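Local coordinates for protein GCN5-related N-acetyltransferase (Sphaerobacter thermophilus, PDB 3TT2) that probably transfers an acyl group, as in other GNAT acetyltransferases, where acetyl-coenzyme A is the usual donor, at residues E60-V65 and T102-W107; R81-S86 and A121-T126; W111-M116 and K315-G320; I131-T136 and R309-R314. All coordinates share one frame; numbering follows the deposited sequence.

Contact 1: residues E60-V65 and T102-W107. With SO4 (sulfate ion), chain I.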
loop_
_atom_site.group_PDB
_atom_site.type_symbol
_atom_site.label_atom_id
_atom_site.label_comp_id
_atom_site.label_asym_id
_atom_site.label_seq_id
_atom_site.Cartn_x
_atom_site.Cartn_y
_atom_site.Cartn_z
ATOM N N GLU A 60 7.642 10.139 -13.860
ATOM C CA GLU A 60 7.331 9.746 -12.473
ATOM C C GLU A 60 8.417 9.061 -11.600
ATOM O O GLU A 60 8.132 8.637 -10.481
ATOM C CB GLU A 60 6.011 8.987 -12.425
ATOM C CG GLU A 60 4.869 9.902 -12.786
ATOM C CD GLU A 60 3.613 9.183 -13.241
ATOM O OE1 GLU A 60 3.391 8.016 -12.851
ATOM O OE2 GLU A 60 2.839 9.801 -14.004
ATOM N N ALA A 61 9.640 8.929 -12.102
ATOM C CA ALA A 61 10.698 8.318 -11.301
ATOM C C ALA A 61 12.035 8.980 -11.570
ATOM O O ALA A 61 12.232 9.593 -12.625
ATOM C CB ALA A 61 10.775 6.834 -11.565
ATOM N N VAL A 62 12.948 8.871 -10.610
ATOM C CA VAL A 62 14.293 9.410 -10.797
ATOM C C VAL A 62 15.351 8.411 -10.342
ATOM O O VAL A 62 15.129 7.653 -9.402
ATOM C CB VAL A 62 14.478 10.767 -10.066
ATOM C CG1 VAL A 62 14.545 10.569 -8.569
ATOM C CG2 VAL A 62 15.731 11.489 -10.554
ATOM N N LEU A 63 16.494 8.399 -11.026
ATOM C CA LEU A 63 17.620 7.541 -10.652
ATOM C C LEU A 63 18.904 8.353 -10.515
ATOM O O LEU A 63 19.329 9.006 -11.463
ATOM C CB LEU A 63 17.811 6.447 -11.696
ATOM C CG LEU A 63 19.092 5.623 -11.612
ATOM C CD1 LEU A 63 19.133 4.936 -10.279
ATOM C CD2 LEU A 63 19.131 4.608 -12.739
ATOM N N VAL A 64 19.519 8.328 -9.336
ATOM C CA VAL A 64 20.810 8.984 -9.164
ATOM C C VAL A 64 21.896 7.961 -9.461
ATOM O O VAL A 64 22.036 6.968 -8.756
ATOM C CB VAL A 64 21.001 9.568 -7.735
ATOM C CG1 VAL A 64 22.382 10.171 -7.581
ATOM C CG2 VAL A 64 19.962 10.620 -7.443
ATOM N N VAL A 65 22.655 8.194 -10.519
ATOM C CA VAL A 65 23.687 7.244 -10.888
ATOM C C VAL A 65 25.003 7.670 -10.273
ATOM O O VAL A 65 25.397 8.836 -10.356
ATOM C CB VAL A 65 23.802 7.068 -12.410
ATOM C CG1 VAL A 65 25.055 6.257 -12.769
ATOM C CG2 VAL A 65 22.561 6.384 -12.934
ATOM N N THR A 102 18.286 14.084 0.980
ATOM C CA THR A 102 17.685 15.420 0.928
ATOM C C THR A 102 17.292 15.771 -0.505
ATOM O O THR A 102 16.228 16.338 -0.759
ATOM C CB THR A 102 18.647 16.515 1.463
ATOM O OG1 THR A 102 18.779 16.403 2.888
ATOM C CG2 THR A 102 18.131 17.901 1.118
ATOM N N TRP A 103 18.157 15.411 -1.442
ATOM C CA TRP A 103 17.911 15.694 -2.837
ATOM C C TRP A 103 16.620 15.034 -3.327
ATOM O O TRP A 103 15.762 15.706 -3.899
ATOM C CB TRP A 103 19.099 15.240 -3.667
ATOM C CG TRP A 103 19.097 15.799 -5.028
ATOM C CD1 TRP A 103 19.716 16.942 -5.444
ATOM C CD2 TRP A 103 18.439 15.253 -6.176
ATOM N NE1 TRP A 103 19.485 17.141 -6.785
ATOM C CE2 TRP A 103 18.705 16.115 -7.258
ATOM C CE3 TRP A 103 17.659 14.116 -6.396
ATOM C CZ2 TRP A 103 18.219 15.871 -8.544
ATOM C CZ3 TRP A 103 17.182 13.874 -7.667
ATOM C CH2 TRP A 103 17.463 14.749 -8.727
ATOM N N LEU A 104 16.476 13.732 -3.092
ATOM C CA LEU A 104 15.251 13.012 -3.463
ATOM C C LEU A 104 14.010 13.666 -2.883
ATOM O O LEU A 104 12.971 13.760 -3.540
ATOM C CB LEU A 104 15.283 11.574 -2.955
ATOM C CG LEU A 104 16.327 10.639 -3.540
ATOM C CD1 LEU A 104 16.087 9.239 -3.022
ATOM C CD2 LEU A 104 16.254 10.684 -5.052
ATOM N N VAL A 105 14.121 14.098 -1.634
ATOM C CA VAL A 105 12.996 14.697 -0.954
ATOM C C VAL A 105 12.505 15.913 -1.722
ATOM O O VAL A 105 11.325 15.991 -2.063
ATOM C CB VAL A 105 13.354 15.073 0.480
ATOM C CG1 VAL A 105 12.286 15.978 1.074
ATOM C CG2 VAL A 105 13.523 13.818 1.308
ATOM N N GLN A 106 13.414 16.841 -2.020
ATOM C CA GLN A 106 13.042 18.057 -2.739
ATOM C C GLN A 106 12.582 17.741 -4.164
ATOM O O GLN A 106 11.665 18.373 -4.663
ATOM C CB GLN A 106 14.165 19.106 -2.701
ATOM C CG GLN A 106 13.871 20.380 -3.516
ATOM C CD GLN A 106 13.565 21.629 -2.671
ATOM O OE1 GLN A 106 13.039 21.537 -1.560
ATOM N NE2 GLN A 106 13.901 22.804 -3.210
ATOM N N TRP A 107 13.191 16.746 -4.802
ATOM C CA TRP A 107 12.744 16.280 -6.115
ATOM C C TRP A 107 11.244 15.990 -6.141
ATOM O O TRP A 107 10.526 16.378 -7.067
ATOM C CB TRP A 107 13.495 15.004 -6.522
ATOM C CG TRP A 107 12.992 14.412 -7.815
ATOM C CD1 TRP A 107 13.314 14.820 -9.072
ATOM C CD2 TRP A 107 12.070 13.318 -7.974
ATOM N NE1 TRP A 107 12.660 14.048 -10.006
ATOM C CE2 TRP A 107 11.889 13.120 -9.361
ATOM C CE3 TRP A 107 11.390 12.483 -7.078
ATOM C CZ2 TRP A 107 11.055 12.132 -9.877
ATOM C CZ3 TRP A 107 10.558 11.489 -7.591
ATOM C CH2 TRP A 107 10.395 11.329 -8.980
HETATM S S SO4 I . 21.314 13.222 3.548
HETATM O O1 SO4 I . 20.933 14.216 4.563
HETATM O O2 SO4 I . 20.974 11.852 3.959
HETATM O O3 SO4 I . 20.634 13.535 2.297
HETATM O O4 SO4 I . 22.751 13.263 3.294
#
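V62 lies over one face of the W107 indole, its CG1 3.8 Å from the centroid of the six-membered ring and 12° off the ring normal, a CH-pi contact. With chi1 at 72°, CG1 sits between the backbone N and the carbonyl carbon and comes down on the ring centre, while CB settles against W107 CE2 at 3.6 Å. The other methyl, V62 CG2, turns to the edge of the W103 ring and meets CZ3 at 4.0 Å, so one valine fills the step between two tryptophans a helical turn apart. L104 CD2 closes the group against V62 CG1 at 3.9 Å, and V64 CG2 adds a looser touch on W103. At the far rim of W107, CH2 stands 3.8 Å from E60 O. An alanine in place of W107 would probably open a gap under V62 and deprive CG1 of its aromatic face. At the start of the helical segment, T102 N gives a 2.7 Å hydrogen bond to sulfate O3, and G99 N binds the same ion; this is consistent with the turn that holds the coenzyme A pyrophosphate in GNAT enzymes. The axes of strand 61-65 and segment 102-107 run nearly antiparallel (159°) at 10.5 Å, W107 reaching V77 of strand 71-80 and W103 reaching A15 of strand 14-16.

Contact 2: residues R81-S86 and A121-T126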
loop_
_atom_site.group_PDB
_atom_site.type_symbol
_atom_site.label_atom_id
_atom_site.label_comp_id
_atom_site.label_asym_id
_atom_site.label_seq_id
_atom_site.Cartn_x
_atom_site.Cartn_y
_atom_site.Cartn_z
ATOM N N ARG A 81 -4.902 12.973 -7.686
ATOM C CA ARG A 81 -5.655 14.187 -8.069
ATOM C C ARG A 81 -4.815 15.453 -7.942
ATOM O O ARG A 81 -5.354 16.549 -7.862
ATOM C CB ARG A 81 -6.906 14.376 -7.195
ATOM C CG ARG A 81 -8.058 13.413 -7.425
ATOM C CD ARG A 81 -8.430 12.756 -6.106
ATOM N NE ARG A 81 -9.875 12.649 -5.898
ATOM C CZ ARG A 81 -10.442 12.489 -4.704
ATOM N NH1 ARG A 81 -9.687 12.432 -3.613
ATOM N NH2 ARG A 81 -11.761 12.393 -4.593
ATOM N N TYR A 82 -3.500 15.288 -7.920
ATOM C CA TYR A 82 -2.527 16.353 -7.686
ATOM C C TYR A 82 -2.740 17.088 -6.363
ATOM O O TYR A 82 -2.248 18.212 -6.198
ATOM C CB TYR A 82 -2.583 17.378 -8.831
ATOM C CG TYR A 82 -2.360 16.769 -10.196
ATOM C CD1 TYR A 82 -1.087 16.456 -10.629
ATOM C CD2 TYR A 82 -3.421 16.511 -11.049
ATOM C CE1 TYR A 82 -0.868 15.909 -11.865
ATOM C CE2 TYR A 82 -3.211 15.958 -12.303
ATOM C CZ TYR A 82 -1.928 15.658 -12.707
ATOM O OH TYR A 82 -1.702 15.108 -13.959
ATOM N N VAL A 83 -3.493 16.515 -5.428
ATOM C CA VAL A 83 -3.525 17.090 -4.080
ATOM C C VAL A 83 -2.702 16.371 -3.017
ATOM O O VAL A 83 -2.456 16.907 -1.927
ATOM C CB VAL A 83 -4.977 17.216 -3.569
ATOM C CG1 VAL A 83 -5.751 18.187 -4.434
ATOM C CG2 VAL A 83 -5.646 15.832 -3.497
ATOM N N GLN A 84 -2.330 15.132 -3.313
ATOM C CA GLN A 84 -1.526 14.359 -2.398
ATOM C C GLN A 84 -0.521 13.528 -3.134
ATOM O O GLN A 84 -0.891 12.597 -3.859
ATOM C CB GLN A 84 -2.409 13.459 -1.573
ATOM C CG GLN A 84 -1.665 12.600 -0.586
ATOM C CD GLN A 84 -2.588 12.112 0.503
ATOM O OE1 GLN A 84 -3.000 10.951 0.510
ATOM N NE2 GLN A 84 -2.950 13.013 1.420
ATOM N N LEU A 85 0.751 13.783 -2.879
ATOM C CA LEU A 85 1.780 13.059 -3.577
ATOM C C LEU A 85 2.463 12.126 -2.609
ATOM O O LEU A 85 2.967 12.554 -1.575
ATOM C CB LEU A 85 2.791 14.031 -4.160
ATOM C CG LEU A 85 3.731 13.284 -5.095
ATOM C CD1 LEU A 85 2.982 12.892 -6.378
ATOM C CD2 LEU A 85 5.000 14.086 -5.367
ATOM N N SER A 86 2.459 10.844 -2.935
ATOM C CA SER A 86 3.219 9.866 -2.183
ATOM C C SER A 86 4.557 9.651 -2.875
ATOM O O SER A 86 4.628 9.567 -4.102
ATOM C CB SER A 86 2.456 8.551 -2.105
ATOM O OG SER A 86 1.351 8.652 -1.232
ATOM N N ALA A 121 -7.882 25.204 -7.056
ATOM C CA ALA A 121 -6.997 26.208 -6.482
ATOM C C ALA A 121 -7.155 26.330 -4.967
ATOM O O ALA A 121 -6.215 26.720 -4.268
ATOM C CB ALA A 121 -7.159 27.548 -7.176
ATOM N N GLU A 122 -8.333 25.983 -4.457
ATOM C CA GLU A 122 -8.587 26.070 -3.020
ATOM C C GLU A 122 -8.044 24.859 -2.246
ATOM O O GLU A 122 -7.833 24.927 -1.038
ATOM C CB GLU A 122 -10.087 26.257 -2.747
ATOM C CG GLU A 122 -10.930 25.004 -2.985
ATOM C CD GLU A 122 -11.169 24.715 -4.462
ATOM O OE1 GLU A 122 -10.734 25.528 -5.313
ATOM O OE2 GLU A 122 -11.802 23.677 -4.769
ATOM N N ALA A 123 -7.821 23.758 -2.958
ATOM C CA ALA A 123 -7.315 22.508 -2.380
ATOM C C ALA A 123 -5.935 22.634 -1.753
ATOM O O ALA A 123 -5.016 23.174 -2.370
ATOM C CB ALA A 123 -7.284 21.413 -3.447
ATOM N N GLN A 124 -5.796 22.112 -0.535
ATOM C CA GLN A 124 -4.486 21.991 0.080
ATOM C C GLN A 124 -3.713 20.895 -0.620
ATOM O O GLN A 124 -4.292 19.929 -1.106
ATOM C CB GLN A 124 -4.587 21.674 1.564
ATOM C CG GLN A 124 -4.760 20.218 1.891
ATOM C CD GLN A 124 -4.278 19.872 3.297
ATOM O OE1 GLN A 124 -3.591 20.663 3.950
ATOM N NE2 GLN A 124 -4.629 18.673 3.764
ATOM N N VAL A 125 -2.399 21.050 -0.665
ATOM C CA VAL A 125 -1.555 20.133 -1.404
ATOM C C VAL A 125 -0.531 19.540 -0.458
ATOM O O VAL A 125 0.199 20.283 0.190
ATOM C CB VAL A 125 -0.835 20.868 -2.541
ATOM C CG1 VAL A 125 0.169 19.954 -3.206
ATOM C CG2 VAL A 125 -1.853 21.429 -3.543
ATOM N N THR A 126 -0.492 18.212 -0.354
ATOM C CA THR A 126 0.463 17.545 0.532
ATOM C C THR A 126 1.390 16.591 -0.203
ATOM O O THR A 126 1.045 16.066 -1.259
ATOM C CB THR A 126 -0.229 16.772 1.702
ATOM O OG1 THR A 126 -1.013 15.678 1.197
ATOM C CG2 THR A 126 -1.119 17.704 2.526
#
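Two first torsions bring Q84 and T126 together on one face of the sheet: Q84 CG is anti to its backbone N (chi1 180°), and T126 OG1 stands between N and carbonyl carbon (chi1 65°). The two side chains lie side by side and point the same way, the extended glutamine passing its CG 3.6 Å from T126 OG1 before NE2 gives that hydroxyl a weak hydrogen bond of 3.3 Å. Beneath them the backbones pair in parallel. T126 N bonds to V83 O at 2.8 Å, T126 O takes L85 N at 2.8 Å, and T126 thus brackets Q84 with both of its backbone polar groups. V83 O also receives a CA-H...O contact from V125 CA. On the loop side V83 CG1 packs on A123 CB at 3.7 Å. V83 and Q84 together form a classic beta bulge against strand 71-80. Strands 84-91 and 125-132 are joined through helix 100-115 as a beta-alpha-beta unit, a core element of the GNAT fold. Because two near-straight backbone bonds do most of the holding, the pairing probably depends little on which side chains are present, and the weak amide-hydroxyl link probably contributes mostly by giving these two buried polar groups each other as partners.

Contact 3: residues W111-M116 and K315-G320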
loop_
_atom_site.group_PDB
_atom_site.type_symbol
_atom_site.label_atom_id
_atom_site.label_comp_id
_atom_site.label_asym_id
_atom_site.label_seq_id
_atom_site.Cartn_x
_atom_site.Cartn_y
_atom_site.Cartn_z
ATOM N N TRP A 111 8.252 18.022 -7.668
ATOM C CA TRP A 111 7.421 17.294 -8.619
ATOM C C TRP A 111 6.000 17.828 -8.577
ATOM O O TRP A 111 5.456 18.226 -9.608
ATOM C CB TRP A 111 7.418 15.789 -8.345
ATOM C CG TRP A 111 6.752 14.982 -9.438
ATOM C CD1 TRP A 111 7.369 14.358 -10.479
ATOM C CD2 TRP A 111 5.346 14.715 -9.595
ATOM N NE1 TRP A 111 6.444 13.721 -11.272
ATOM C CE2 TRP A 111 5.195 13.928 -10.754
ATOM C CE3 TRP A 111 4.198 15.072 -8.871
ATOM C CZ2 TRP A 111 3.952 13.495 -11.209
ATOM C CZ3 TRP A 111 2.954 14.637 -9.328
ATOM C CH2 TRP A 111 2.844 13.857 -10.482
ATOM N N ILE A 112 5.403 17.837 -7.385
ATOM C CA ILE A 112 4.033 18.323 -7.229
ATOM C C ILE A 112 3.904 19.835 -7.444
ATOM O O ILE A 112 2.922 20.292 -7.992
ATOM C CB ILE A 112 3.402 17.937 -5.872
ATOM C CG1 ILE A 112 1.911 18.273 -5.886
ATOM C CG2 ILE A 112 4.068 18.672 -4.725
ATOM C CD1 ILE A 112 1.178 17.728 -7.096
ATOM N N GLN A 113 4.901 20.601 -7.032
ATOM C CA GLN A 113 4.871 22.035 -7.213
ATOM C C GLN A 113 4.790 22.454 -8.683
ATOM O O GLN A 113 4.116 23.432 -9.031
ATOM C CB GLN A 113 6.106 22.643 -6.580
ATOM C CG GLN A 113 6.057 22.642 -5.072
ATOM C CD GLN A 113 7.337 23.166 -4.479
ATOM O OE1 GLN A 113 8.418 22.982 -5.051
ATOM N NE2 GLN A 113 7.227 23.852 -3.345
ATOM N N ASP A 114 5.475 21.711 -9.539
ATOM C CA ASP A 114 5.509 21.987 -10.967
ATOM C C ASP A 114 4.201 21.637 -11.647
ATOM O O ASP A 114 3.917 22.140 -12.740
ATOM C CB ASP A 114 6.617 21.164 -11.644
ATOM C CG ASP A 114 8.002 21.652 -11.298
ATOM O OD1 ASP A 114 8.083 22.664 -10.589
ATOM O OD2 ASP A 114 9.006 21.048 -11.735
ATOM N N ARG A 115 3.485 20.680 -11.065
ATOM C CA ARG A 115 2.177 20.228 -11.553
ATOM C C ARG A 115 0.940 20.795 -10.809
ATOM O O ARG A 115 -0.208 20.465 -11.116
ATOM C CB ARG A 115 2.170 18.697 -11.630
ATOM C CG ARG A 115 3.152 18.178 -12.680
ATOM C CD ARG A 115 3.336 16.676 -12.610
ATOM N NE ARG A 115 4.440 16.209 -13.453
ATOM C CZ ARG A 115 5.731 16.374 -13.176
ATOM N NH1 ARG A 115 6.113 17.015 -12.083
ATOM N NH2 ARG A 115 6.647 15.906 -14.001
HETATM N N MSE A 116 1.200 21.655 -9.837
HETATM C CA MSE A 116 0.251 22.020 -8.794
HETATM C C MSE A 116 -0.988 22.742 -9.308
HETATM O O MSE A 116 -2.026 22.739 -8.653
HETATM C CB MSE A 116 0.984 22.895 -7.779
HETATM C CG MSE A 116 0.341 22.980 -6.431
HETATM SE SE MSE A 116 1.505 23.861 -5.149
HETATM C CE MSE A 116 2.007 25.480 -6.110
ATOM N N LYS A 315 3.809 16.417 4.772
ATOM C CA LYS A 315 4.102 17.847 4.824
ATOM C C LYS A 315 3.131 18.601 3.928
ATOM O O LYS A 315 2.767 18.110 2.864
ATOM C CB LYS A 315 5.533 18.106 4.359
ATOM C CG LYS A 315 5.988 19.547 4.456
ATOM C CD LYS A 315 7.244 19.726 3.641
ATOM C CE LYS A 315 7.910 21.055 3.902
ATOM N NZ LYS A 315 9.234 21.112 3.208
ATOM N N GLU A 316 2.717 19.791 4.343
ATOM C CA GLU A 316 1.780 20.555 3.531
ATOM C C GLU A 316 2.508 21.515 2.599
ATOM O O GLU A 316 3.118 22.483 3.055
ATOM C CB GLU A 316 0.802 21.335 4.404
ATOM C CG GLU A 316 -0.122 22.256 3.617
ATOM C CD GLU A 316 -0.875 23.251 4.493
ATOM O OE1 GLU A 316 -0.393 24.399 4.654
ATOM O OE2 GLU A 316 -1.955 22.887 5.007
ATOM N N ILE A 317 2.416 21.246 1.296
ATOM C CA ILE A 317 3.055 22.070 0.270
ATOM C C ILE A 317 2.282 23.365 -0.009
ATOM O O ILE A 317 2.881 24.434 -0.179
ATOM C CB ILE A 317 3.230 21.293 -1.037
ATOM C CG1 ILE A 317 4.155 20.091 -0.826
ATOM C CG2 ILE A 317 3.775 22.195 -2.126
ATOM C CD1 ILE A 317 5.501 20.421 -0.242
ATOM N N ARG A 318 0.956 23.274 -0.062
ATOM C CA ARG A 318 0.138 24.477 -0.162
ATOM C C ARG A 318 -1.068 24.375 0.751
ATOM O O ARG A 318 -1.692 23.335 0.824
ATOM C CB ARG A 318 -0.332 24.657 -1.604
ATOM C CG ARG A 318 -0.980 25.987 -1.907
ATOM C CD ARG A 318 -1.553 25.988 -3.312
ATOM N NE ARG A 318 -2.665 25.053 -3.444
ATOM C CZ ARG A 318 -3.326 24.841 -4.576
ATOM N NH1 ARG A 318 -2.985 25.498 -5.674
ATOM N NH2 ARG A 318 -4.329 23.976 -4.606
ATOM N N PRO A 319 -1.428 25.479 1.411
ATOM C CA PRO A 319 -2.594 25.472 2.309
ATOM C C PRO A 319 -3.923 25.465 1.562
ATOM O O PRO A 319 -3.999 25.879 0.404
ATOM C CB PRO A 319 -2.437 26.771 3.110
ATOM C CG PRO A 319 -1.566 27.644 2.250
ATOM C CD PRO A 319 -0.641 26.721 1.524
ATOM N N GLY A 320 -4.963 24.985 2.231
ATOM C CA GLY A 320 -6.278 24.911 1.630
ATOM C C GLY A 320 -7.120 23.817 2.240
ATOM O O GLY A 320 -6.721 23.171 3.212
#
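I317 meets three residues at the end of helix 100-115: its CG2 serves Q113 and M116, its CG1 serves I112. CG2, anti to the backbone N, presses on Q113 CG at 3.8 Å, the two side chains crossing at about a right angle. CG1 lies 4.2 Å from I112 CG2, where the two isoleucines slide past each other in opposite directions. M116, modelled as selenomethionine, sends CG anti to its backbone N (chi1 -160°) and bends only at chi3 (50°), which turns the terminal methyl aside. Its SE ends 4.1 Å from I317 CG2 and the same distance from R318 CB. R318 is also extended through CD, then bends at chi3 (66°); one face of its guanidinium has M116 CG 4.1 Å above the plane, displaced toward the rim. The charged end is spent on the backbone, NH2 bonding to A123 O and P120 O. I317 and R318 both face V125, forming a classic beta bulge where the chain turns a corner out of strand 305-316. I112, Q113 and M116 thus meet this corner through carbon and selenium, a K315-E109 salt bridge further ties it to the helix, and the arginine probably steadies it through carbonyl oxygens of the loop leading to strand 125-132.

Contact 4: residues I131-T136 and R309-R314. With SO4 (sulfate ion), chain G.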
loop_
_atom_site.group_PDB
_atom_site.type_symbol
_atom_site.label_atom_id
_atom_site.label_comp_id
_atom_site.label_asym_id
_atom_site.label_seq_id
_atom_site.Cartn_x
_atom_site.Cartn_y
_atom_site.Cartn_z
ATOM N N ILE A 131 7.759 5.822 6.018
ATOM C CA ILE A 131 9.063 5.499 6.556
ATOM C C ILE A 131 9.006 4.242 7.424
ATOM O O ILE A 131 8.116 4.107 8.255
ATOM C CB ILE A 131 9.615 6.682 7.379
ATOM C CG1 ILE A 131 9.556 7.968 6.556
ATOM C CG2 ILE A 131 11.049 6.425 7.803
ATOM C CD1 ILE A 131 10.178 7.822 5.190
ATOM N N ARG A 132 9.941 3.317 7.218
ATOM C CA ARG A 132 10.117 2.220 8.155
ATOM C C ARG A 132 10.327 2.769 9.560
ATOM O O ARG A 132 11.183 3.628 9.768
ATOM C CB ARG A 132 11.322 1.367 7.766
ATOM C CG ARG A 132 11.062 0.400 6.632
ATOM C CD ARG A 132 9.972 -0.597 6.994
ATOM N NE ARG A 132 10.113 -1.094 8.353
ATOM C CZ ARG A 132 10.830 -2.162 8.664
ATOM N NH1 ARG A 132 10.921 -2.568 9.923
ATOM N NH2 ARG A 132 11.455 -2.820 7.705
ATOM N N ALA A 133 9.551 2.270 10.520
ATOM C CA ALA A 133 9.663 2.728 11.907
ATOM C C ALA A 133 11.080 2.544 12.432
ATOM O O ALA A 133 11.550 3.318 13.274
ATOM C CB ALA A 133 8.663 2.003 12.808
ATOM N N SER A 134 11.762 1.535 11.900
ATOM C CA SER A 134 13.084 1.155 12.387
ATOM C C SER A 134 14.233 2.112 12.031
ATOM O O SER A 134 15.166 2.255 12.829
ATOM C CB SER A 134 13.428 -0.273 11.946
ATOM O OG SER A 134 13.671 -0.325 10.554
ATOM N N SER A 135 14.174 2.788 10.880
ATOM C CA SER A 135 15.351 3.551 10.458
ATOM C C SER A 135 15.323 5.005 10.907
ATOM O O SER A 135 14.615 5.852 10.362
ATOM C CB SER A 135 15.596 3.444 8.944
ATOM O OG SER A 135 14.436 3.709 8.181
ATOM N N THR A 136 16.192 5.283 11.864
ATOM C CA THR A 136 16.214 6.548 12.557
ATOM C C THR A 136 16.766 7.601 11.636
ATOM O O THR A 136 16.507 8.785 11.814
ATOM C CB THR A 136 17.103 6.437 13.798
ATOM O OG1 THR A 136 18.308 5.728 13.456
ATOM C CG2 THR A 136 16.364 5.672 14.878
ATOM N N ARG A 309 6.336 -2.177 10.269
ATOM C CA ARG A 309 5.532 -1.036 10.660
ATOM C C ARG A 309 6.076 0.203 9.971
ATOM O O ARG A 309 7.272 0.491 10.043
ATOM C CB ARG A 309 5.649 -0.841 12.169
ATOM C CG ARG A 309 5.070 0.475 12.696
ATOM C CD ARG A 309 5.308 0.557 14.179
ATOM N NE ARG A 309 5.155 1.891 14.740
ATOM C CZ ARG A 309 6.060 2.453 15.531
ATOM N NH1 ARG A 309 7.179 1.794 15.819
ATOM N NH2 ARG A 309 5.852 3.670 16.027
ATOM N N TYR A 310 5.210 0.946 9.303
ATOM C CA TYR A 310 5.655 2.192 8.717
ATOM C C TYR A 310 4.988 3.349 9.443
ATOM O O TYR A 310 3.876 3.211 9.956
ATOM C CB TYR A 310 5.321 2.261 7.225
ATOM C CG TYR A 310 6.045 1.277 6.344
ATOM C CD1 TYR A 310 7.165 1.652 5.611
ATOM C CD2 TYR A 310 5.597 -0.017 6.217
ATOM C CE1 TYR A 310 7.820 0.752 4.781
ATOM C CE2 TYR A 310 6.245 -0.921 5.405
ATOM C CZ TYR A 310 7.352 -0.535 4.690
ATOM O OH TYR A 310 7.979 -1.456 3.878
ATOM N N VAL A 311 5.683 4.476 9.506
ATOM C CA VAL A 311 5.094 5.703 10.003
ATOM C C VAL A 311 4.913 6.630 8.820
ATOM O O VAL A 311 5.873 6.964 8.122
ATOM C CB VAL A 311 5.974 6.401 11.038
ATOM C CG1 VAL A 311 5.294 7.691 11.528
ATOM C CG2 VAL A 311 6.238 5.481 12.190
ATOM N N LEU A 312 3.674 7.043 8.588
ATOM C CA LEU A 312 3.404 7.927 7.484
ATOM C C LEU A 312 3.781 9.367 7.849
ATOM O O LEU A 312 3.256 9.957 8.797
ATOM C CB LEU A 312 1.942 7.813 7.076
ATOM C CG LEU A 312 1.377 8.811 6.067
ATOM C CD1 LEU A 312 2.324 9.018 4.916
ATOM C CD2 LEU A 312 0.071 8.282 5.548
ATOM N N HIS A 313 4.699 9.926 7.072
ATOM C CA HIS A 313 5.114 11.304 7.256
ATOM C C HIS A 313 4.541 12.210 6.174
ATOM O O HIS A 313 4.626 11.897 4.987
ATOM C CB HIS A 313 6.631 11.395 7.328
ATOM C CG HIS A 313 7.176 11.001 8.664
ATOM N ND1 HIS A 313 7.288 9.685 9.063
ATOM C CD2 HIS A 313 7.603 11.749 9.709
ATOM C CE1 HIS A 313 7.781 9.643 10.288
ATOM N NE2 HIS A 313 7.974 10.882 10.706
ATOM N N ARG A 314 3.941 13.321 6.600
ATOM C CA ARG A 314 3.269 14.232 5.682
ATOM C C ARG A 314 3.676 15.689 5.874
ATOM O O ARG A 314 3.855 16.147 6.999
ATOM C CB ARG A 314 1.764 14.113 5.857
ATOM C CG ARG A 314 0.979 14.856 4.817
ATOM C CD ARG A 314 -0.490 14.589 4.981
ATOM N NE ARG A 314 -0.851 13.197 4.705
ATOM C CZ ARG A 314 -1.908 12.601 5.250
ATOM N NH1 ARG A 314 -2.663 13.292 6.102
ATOM N NH2 ARG A 314 -2.212 11.331 4.965
HETATM S S SO4 G . 9.590 -2.452 12.482
HETATM O O1 SO4 G . 8.424 -2.385 13.368
HETATM O O2 SO4 G . 9.860 -3.846 12.121
HETATM O O3 SO4 G . 9.332 -1.682 11.269
HETATM O O4 SO4 G . 10.748 -1.881 13.168
#
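I131 and V311 exchange two backbone hydrogen bonds, V311 N to I131 O at 2.8 Å and I131 N to V311 O at 3.0 Å, and A133 N adds a third to R309 O at 2.9 Å. V311 O takes a second donor, H313 ND1, the two arriving from opposite faces of the carbonyl plane. R309 N hydrogen-bonds to sulfate O3 at 3.2 Å; R132 NH1 lies beside that ion too, at a separation too short to be trusted, while R132 NH2 makes a salt bridge to D39. Further out, the bend of R132 at chi2 (-61°) brings CD over the Y310 ring, 3.7 Å from its centroid and offset toward the rim, and a second bend at chi3 turns NE onward. An alanine at Y310 would probably take the ring face from under R132 CD and leave the methylenes less fixed, although D39 still holds the guanidinium. A133 CB covers one face of the R309 guanidinium, 3.4 Å from NH1. I131 packs its side chain on helix 136-144, which follows the type I turn from R132 to S135. Strand 305-316 pairs antiparallel with 125-132 and lies between it and 148-159, the place that the last strand of a canonical GNAT domain would take, here filled from late in the chain.

Contacts 2 and 3 form one cluster, their centres 6 Å apart: V125 O probably accepts a hydrogen bond from I317 N (2.7 Å), and A123 O one from R318 NH2. Contact 1 lies about 17 Å from contact 3, centre to centre, nearer the N-terminal end of helix 100-115, and E60 CG touches W111 CZ2 at 4.0 Å. Contact 4 continues strands 125-132 and 305-316 to a centre about 22 Å from both contacts 2 and 3, with T126 CB against R314 CG. Bound MES, probably from the crystallisation liquor, comes within about 4 Å of the L104 side chain and about 5 Å of the I131 side chain; with the sulfate on T102, this is consistent with the coenzyme site expected for the family.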